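Local structure of putative phosphatase (3KYA) at residues Gln32-Tyr37 with Gly78-Thr83; Pro309-Gln314 with Gly355-Gly360. The protein is a putative phosphatase, probably a hydrolase, that binds zinc ions and pairs an immunoglobulin-like IPT/TIG domain with a probable beta-propeller. All coordinates share one frame; numbering follows the deposited sequence. Where two conformers were deposited one is given.

Contact 1 is core and contact 2 lies nearer the surface; the two share no element of the fold. Their centres are about 50 Å apart, on opposite sides of the chain's centre, with nearest atoms about 29 Å from each other. Residues 32-37 and 78-83 face each other inside the IPT/TIG domain, where branched aliphatic side chains do all the touching. Residues 309-314 and 355-360 meet at one end of a four-stranded sheet in the larger domain, just before its first strand and after its last. There an indole, a phenol ring and lysine methylenes do the packing, while the indole NH and the phenol OH bond to residues outside the contact.

Contact 1 (Gln32-Tyr37 with Gly78-Thr83); sequences QKLLIY and GEIEIT. With EDO (1,2-ethanediol), chain E.
Ile36 and Ile80 share one first rotamer, with CG2 anti to the backbone N (chi1 -60° in Ile36), which sends CG1 out beside that N and lets the two side chains slide past each other in opposite directions. Ile36 CD1 thereby comes to rest 3.9 Å from Ile80 CG2. The end of Ile80 runs on to Leu34, where CD1 meets Leu34 CD2 at 4.2 Å. In the conformer given for Ile82, one of two modelled, the approach to Ile36 is tip to tip, Ile82 CD1 lying 4.0 Å from Ile36 CG2. These are methyl-to-methyl contacts between strands whose axes pass 10.7 Å apart at -65°, too far for backbone pairing. This is face-to-face packing in the beta-sandwich of an IPT/TIG domain, an immunoglobulin-like E-set fold: strand 33-37 pairs with strands 19-28 and 66-70, and Ile20, Phe23, Val50 and Phe99 add to the apolar filling. Leu35 and Tyr37 alternate to the other face of their strand, where they pack on Asp338 and Asp340 of the second subunit. Glu81 likewise leaves the core, its extended side chain reaching a 1,2-ethanediol, probably from the crystallisation liquor, whose O1 donates to Glu81 OE2 over 2.6 Å. With an alanine here the carboxylate is gone, and the diol's O1 is likely to be left without that acceptor. Thr83 OG1 also approaches that O1, and is hydrogen-bonded to Thr92 OG1 on the next strand of the sheet.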
loop_
_atom_site.group_PDB
_atom_site.type_symbol
_atom_site.label_atom_id
_atom_site.label_comp_id
_atom_site.label_asym_id
_atom_site.label_seq_id
_atom_site.Cartn_x
_atom_site.Cartn_y
_atom_site.Cartn_z
ATOM N N GLN A 32 18.429 -0.319 2.696
ATOM C CA GLN A 32 18.494 -1.188 1.521
ATOM C C GLN A 32 19.590 -2.223 1.725
ATOM O O GLN A 32 20.672 -1.891 2.213
ATOM C CB GLN A 32 18.835 -0.367 0.269
ATOM C CG GLN A 32 19.200 -1.171 -0.998
ATOM C CD GLN A 32 18.018 -1.881 -1.656
ATOM O OE1 GLN A 32 18.089 -3.088 -1.987
ATOM N NE2 GLN A 32 16.936 -1.140 -1.863
ATOM N N LYS A 33 19.312 -3.466 1.344
ATOM C CA LYS A 33 20.315 -4.515 1.371
ATOM C C LYS A 33 21.177 -4.337 0.113
ATOM O O LYS A 33 20.646 -4.269 -1.006
ATOM C CB LYS A 33 19.639 -5.871 1.401
ATOM C CG LYS A 33 20.518 -7.030 1.732
ATOM C CD LYS A 33 19.668 -8.274 2.054
ATOM C CE LYS A 33 18.877 -8.119 3.375
ATOM N NZ LYS A 33 18.145 -9.355 3.822
ATOM N N LEU A 34 22.491 -4.261 0.299
ATOM C CA LEU A 34 23.447 -4.063 -0.791
ATOM C C LEU A 34 24.406 -5.245 -0.912
ATOM O O LEU A 34 24.981 -5.709 0.085
ATOM C CB LEU A 34 24.248 -2.772 -0.556
ATOM C CG LEU A 34 25.344 -2.404 -1.549
ATOM C CD1 LEU A 34 24.725 -2.000 -2.901
ATOM C CD2 LEU A 34 26.207 -1.279 -0.971
ATOM N N LEU A 35 24.584 -5.706 -2.146
ATOM C CA LEU A 35 25.465 -6.813 -2.478
ATOM C C LEU A 35 26.693 -6.238 -3.171
ATOM O O LEU A 35 26.572 -5.562 -4.200
ATOM C CB LEU A 35 24.743 -7.817 -3.393
ATOM C CG LEU A 35 25.563 -8.957 -4.005
ATOM C CD1 LEU A 35 26.268 -9.794 -2.942
ATOM C CD2 LEU A 35 24.705 -9.874 -4.923
ATOM N N ILE A 36 27.863 -6.478 -2.586
ATOM C CA ILE A 36 29.124 -5.983 -3.119
ATOM C C ILE A 36 29.972 -7.150 -3.620
ATOM O O ILE A 36 30.267 -8.089 -2.874
ATOM C CB ILE A 36 29.923 -5.174 -2.050
ATOM C CG1 ILE A 36 29.126 -3.965 -1.547
ATOM C CG2 ILE A 36 31.275 -4.721 -2.623
ATOM C CD1 ILE A 36 29.676 -3.379 -0.222
ATOM N N TYR A 37 30.347 -7.102 -4.901
ATOM C CA TYR A 37 31.203 -8.124 -5.511
ATOM C C TYR A 37 32.659 -7.688 -5.531
ATOM O O TYR A 37 32.969 -6.500 -5.698
ATOM C CB TYR A 37 30.790 -8.382 -6.965
ATOM C CG TYR A 37 29.477 -9.093 -7.158
ATOM C CD1 TYR A 37 29.406 -10.471 -7.053
ATOM C CD2 TYR A 37 28.310 -8.394 -7.464
ATOM C CE1 TYR A 37 28.218 -11.145 -7.247
ATOM C CE2 TYR A 37 27.104 -9.067 -7.669
ATOM C CZ TYR A 37 27.069 -10.447 -7.556
ATOM O OH TYR A 37 25.902 -11.160 -7.744
ATOM N N GLY A 78 27.884 8.124 -1.231
ATOM C CA GLY A 78 27.820 6.803 -1.858
ATOM C C GLY A 78 29.157 6.106 -2.028
ATOM O O GLY A 78 29.228 5.043 -2.650
ATOM N N GLU A 79 30.220 6.691 -1.488
ATOM C CA GLU A 79 31.544 6.083 -1.575
ATOM C C GLU A 79 31.565 4.812 -0.736
ATOM O O GLU A 79 31.159 4.829 0.426
ATOM C CB GLU A 79 32.632 7.055 -1.112
ATOM C CG GLU A 79 32.765 8.278 -2.004
ATOM C CD GLU A 79 33.859 9.215 -1.553
ATOM O OE1 GLU A 79 34.405 9.010 -0.447
ATOM O OE2 GLU A 79 34.175 10.157 -2.311
ATOM N N ILE A 80 32.007 3.711 -1.340
ATOM C CA ILE A 80 32.062 2.406 -0.669
ATOM C C ILE A 80 33.498 2.075 -0.310
ATOM O O ILE A 80 34.357 1.994 -1.191
ATOM C CB ILE A 80 31.470 1.298 -1.554
ATOM C CG1 ILE A 80 30.019 1.625 -1.896
ATOM C CG2 ILE A 80 31.545 -0.043 -0.857
ATOM C CD1 ILE A 80 29.394 0.730 -2.923
ATOM N N GLU A 81 33.765 1.907 0.986
ATOM C CA GLU A 81 35.109 1.616 1.468
ATOM C C GLU A 81 35.023 0.362 2.315
ATOM O O GLU A 81 34.097 0.223 3.127
ATOM C CB GLU A 81 35.663 2.807 2.258
ATOM C CG GLU A 81 37.089 2.655 2.774
ATOM C CD GLU A 81 37.469 3.733 3.786
ATOM O OE1 GLU A 81 37.614 4.918 3.405
ATOM O OE2 GLU A 81 37.653 3.394 4.971
ATOM N N ILE A 82 35.950 -0.565 2.079
ATOM C CA ILE A 82 35.985 -1.834 2.795
ATOM C C ILE A 82 37.382 -2.070 3.331
ATOM O O ILE A 82 38.369 -1.781 2.647
ATOM C CB ILE A 82 35.587 -3.019 1.885
ATOM C CG1 ILE A 82 34.144 -2.875 1.401
ATOM C CG2 ILE A 82 35.732 -4.353 2.623
ATOM C CD1 ILE A 82 33.667 -4.040 0.547
ATOM N N THR A 83 37.457 -2.567 4.562
ATOM C CA THR A 83 38.710 -2.918 5.203
ATOM C C THR A 83 38.562 -4.357 5.668
ATOM O O THR A 83 37.614 -4.685 6.388
ATOM C CB THR A 83 39.061 -2.020 6.404
ATOM O OG1 THR A 83 39.187 -0.664 5.971
ATOM C CG2 THR A 83 40.397 -2.477 7.065
HETATM C C1 EDO E . 35.954 0.756 5.920
HETATM O O1 EDO E . 37.346 0.946 5.657
HETATM C C2 EDO E . 35.746 0.442 7.397
HETATM O O2 EDO E . 36.068 1.562 8.222
#

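Contact 2 (Pro309-Gln314 with Gly355-Gly360); sequences PSWEFQ and GYKQSG
Trp311 pushes the far side of its six-membered ring against Tyr356 and Lys357, and this is where the packing is closest: Trp311 CZ2 sits 3.7 Å from Tyr356 CE1. The two ring planes are inclined by 34° with centroids 5.9 Å apart, an oblique pairing. Next to it, Lys357 CD comes up to the indole edge, near its plane, 4.0 Å from Trp311 CH2. The same lysine folds back over its neighbour, with CG 3.8 Å above the Tyr356 ring and over its centre. A chi1 of -126° in Trp311, away from the staggered positions, helps swing the indole across to these partners. Facing it is a type II beta turn from Gly355 to Gln358, closed by Gln358 N bonding to Gly355 O; Gln358 NE2 also donates to Tyr356 O at 2.9 Å, tilted from the carbonyl plane. The turn follows strand 345-352 and Trp311 precedes strand 313-317, the two outer strands of one propeller-like blade, so the contact closes across one end of that blade. On the loose side, Lys357 and Gln358 are exposed, and the lysine chain bends at chi3 beyond the methylenes that touch the indole. Trp311 NE1 bonds to Tyr333 OH, and Tyr356 OH to Asp308. Van der Waals contact thus brings rings and methylenes together, while the bonds to Tyr333 and Asp308 probably help set the turn of each ring.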
loop_
_atom_site.group_PDB
_atom_site.type_symbol
_atom_site.label_atom_id
_atom_site.label_comp_id
_atom_site.label_asym_id
_atom_site.label_seq_id
_atom_site.Cartn_x
_atom_site.Cartn_y
_atom_site.Cartn_z
ATOM N N PRO A 309 -24.705 14.584 21.488
ATOM C CA PRO A 309 -24.226 15.735 22.257
ATOM C C PRO A 309 -22.829 15.542 22.824
ATOM O O PRO A 309 -22.368 14.406 22.972
ATOM C CB PRO A 309 -25.244 15.836 23.404
ATOM C CG PRO A 309 -26.471 15.209 22.863
ATOM C CD PRO A 309 -25.997 14.093 21.999
ATOM N N SER A 310 -22.178 16.654 23.141
ATOM C CA SER A 310 -20.840 16.652 23.715
ATOM C C SER A 310 -19.833 16.058 22.724
ATOM O O SER A 310 -19.101 15.128 23.052
ATOM C CB SER A 310 -20.835 15.910 25.055
ATOM O OG SER A 310 -21.723 16.551 25.971
ATOM N N TRP A 311 -19.822 16.623 21.517
ATOM C CA TRP A 311 -18.994 16.142 20.423
ATOM C C TRP A 311 -17.950 17.217 20.117
ATOM O O TRP A 311 -18.294 18.304 19.646
ATOM C CB TRP A 311 -19.878 15.867 19.202
ATOM C CG TRP A 311 -19.713 14.458 18.652
ATOM C CD1 TRP A 311 -19.230 14.083 17.423
ATOM C CD2 TRP A 311 -20.025 13.240 19.345
ATOM N NE1 TRP A 311 -19.244 12.708 17.313
ATOM C CE2 TRP A 311 -19.708 12.172 18.483
ATOM C CE3 TRP A 311 -20.528 12.952 20.624
ATOM C CZ2 TRP A 311 -19.895 10.835 18.850
ATOM C CZ3 TRP A 311 -20.716 11.622 20.989
ATOM C CH2 TRP A 311 -20.404 10.584 20.105
ATOM N N GLU A 312 -16.692 16.924 20.430
ATOM C CA GLU A 312 -15.596 17.875 20.237
ATOM C C GLU A 312 -14.936 17.636 18.893
ATOM O O GLU A 312 -14.344 16.570 18.685
ATOM C CB GLU A 312 -14.568 17.705 21.348
ATOM C CG GLU A 312 -13.483 18.777 21.339
ATOM C CD GLU A 312 -12.385 18.530 22.345
ATOM O OE1 GLU A 312 -12.407 17.503 23.054
ATOM O OE2 GLU A 312 -11.483 19.382 22.432
ATOM N N PHE A 313 -14.984 18.617 17.991
ATOM C CA PHE A 313 -14.412 18.397 16.654
ATOM C C PHE A 313 -13.999 19.638 15.893
ATOM O O PHE A 313 -14.478 20.738 16.162
ATOM C CB PHE A 313 -15.398 17.594 15.769
ATOM C CG PHE A 313 -16.664 18.335 15.403
ATOM C CD1 PHE A 313 -17.780 18.303 16.240
ATOM C CD2 PHE A 313 -16.758 19.034 14.207
ATOM C CE1 PHE A 313 -18.953 18.975 15.897
ATOM C CE2 PHE A 313 -17.935 19.713 13.856
ATOM C CZ PHE A 313 -19.028 19.685 14.710
ATOM N N GLN A 314 -13.110 19.418 14.922
ATOM C CA GLN A 314 -12.659 20.450 14.004
ATOM C C GLN A 314 -12.953 20.034 12.561
ATOM O O GLN A 314 -13.186 18.850 12.270
ATOM C CB GLN A 314 -11.173 20.773 14.205
ATOM C CG GLN A 314 -10.923 21.367 15.565
ATOM C CD GLN A 314 -9.542 21.946 15.721
ATOM O OE1 GLN A 314 -8.551 21.401 15.217
ATOM N NE2 GLN A 314 -9.466 23.069 16.430
ATOM N N GLY A 355 -13.072 4.181 14.684
ATOM C CA GLY A 355 -14.195 3.595 15.394
ATOM C C GLY A 355 -14.919 4.556 16.317
ATOM O O GLY A 355 -14.340 5.090 17.247
ATOM N N TYR A 356 -16.195 4.774 16.017
ATOM C CA TYR A 356 -17.121 5.574 16.814
ATOM C C TYR A 356 -17.008 5.244 18.311
ATOM O O TYR A 356 -17.393 4.158 18.734
ATOM C CB TYR A 356 -18.547 5.278 16.299
ATOM C CG TYR A 356 -19.705 5.845 17.091
ATOM C CD1 TYR A 356 -20.152 7.138 16.881
ATOM C CD2 TYR A 356 -20.411 5.047 17.996
ATOM C CE1 TYR A 356 -21.240 7.654 17.591
ATOM C CE2 TYR A 356 -21.495 5.551 18.710
ATOM C CZ TYR A 356 -21.906 6.855 18.501
ATOM O OH TYR A 356 -22.974 7.366 19.200
ATOM N N LYS A 357 -16.471 6.184 19.096
ATOM C CA LYS A 357 -16.308 6.025 20.553
ATOM C C LYS A 357 -15.429 4.833 20.955
ATOM O O LYS A 357 -15.582 4.285 22.054
ATOM C CB LYS A 357 -17.675 5.913 21.262
ATOM C CG LYS A 357 -18.663 7.005 20.894
ATOM C CD LYS A 357 -19.941 6.974 21.730
ATOM C CE LYS A 357 -19.672 7.349 23.182
ATOM N NZ LYS A 357 -20.918 7.577 23.986
ATOM N N GLN A 358 -14.508 4.438 20.084
ATOM C CA GLN A 358 -13.622 3.307 20.345
ATOM C C GLN A 358 -12.167 3.685 20.085
ATOM O O GLN A 358 -11.690 3.579 18.964
ATOM C CB GLN A 358 -14.027 2.121 19.460
ATOM C CG GLN A 358 -15.486 1.702 19.647
ATOM C CD GLN A 358 -16.043 0.891 18.481
ATOM O OE1 GLN A 358 -15.486 -0.147 18.096
ATOM N NE2 GLN A 358 -17.184 1.346 17.937
ATOM N N SER A 359 -11.468 4.124 21.129
ATOM C CA SER A 359 -10.059 4.474 21.013
ATOM C C SER A 359 -9.184 3.245 20.759
ATOM O O SER A 359 -9.511 2.135 21.183
ATOM C CB SER A 359 -9.566 5.173 22.283
ATOM O OG SER A 359 -9.637 4.327 23.415
ATOM N N GLY A 360 -8.071 3.457 20.066
ATOM C CA GLY A 360 -7.108 2.389 19.808
ATOM C C GLY A 360 -6.012 2.820 18.851
ATOM O O GLY A 360 -5.881 3.997 18.533
#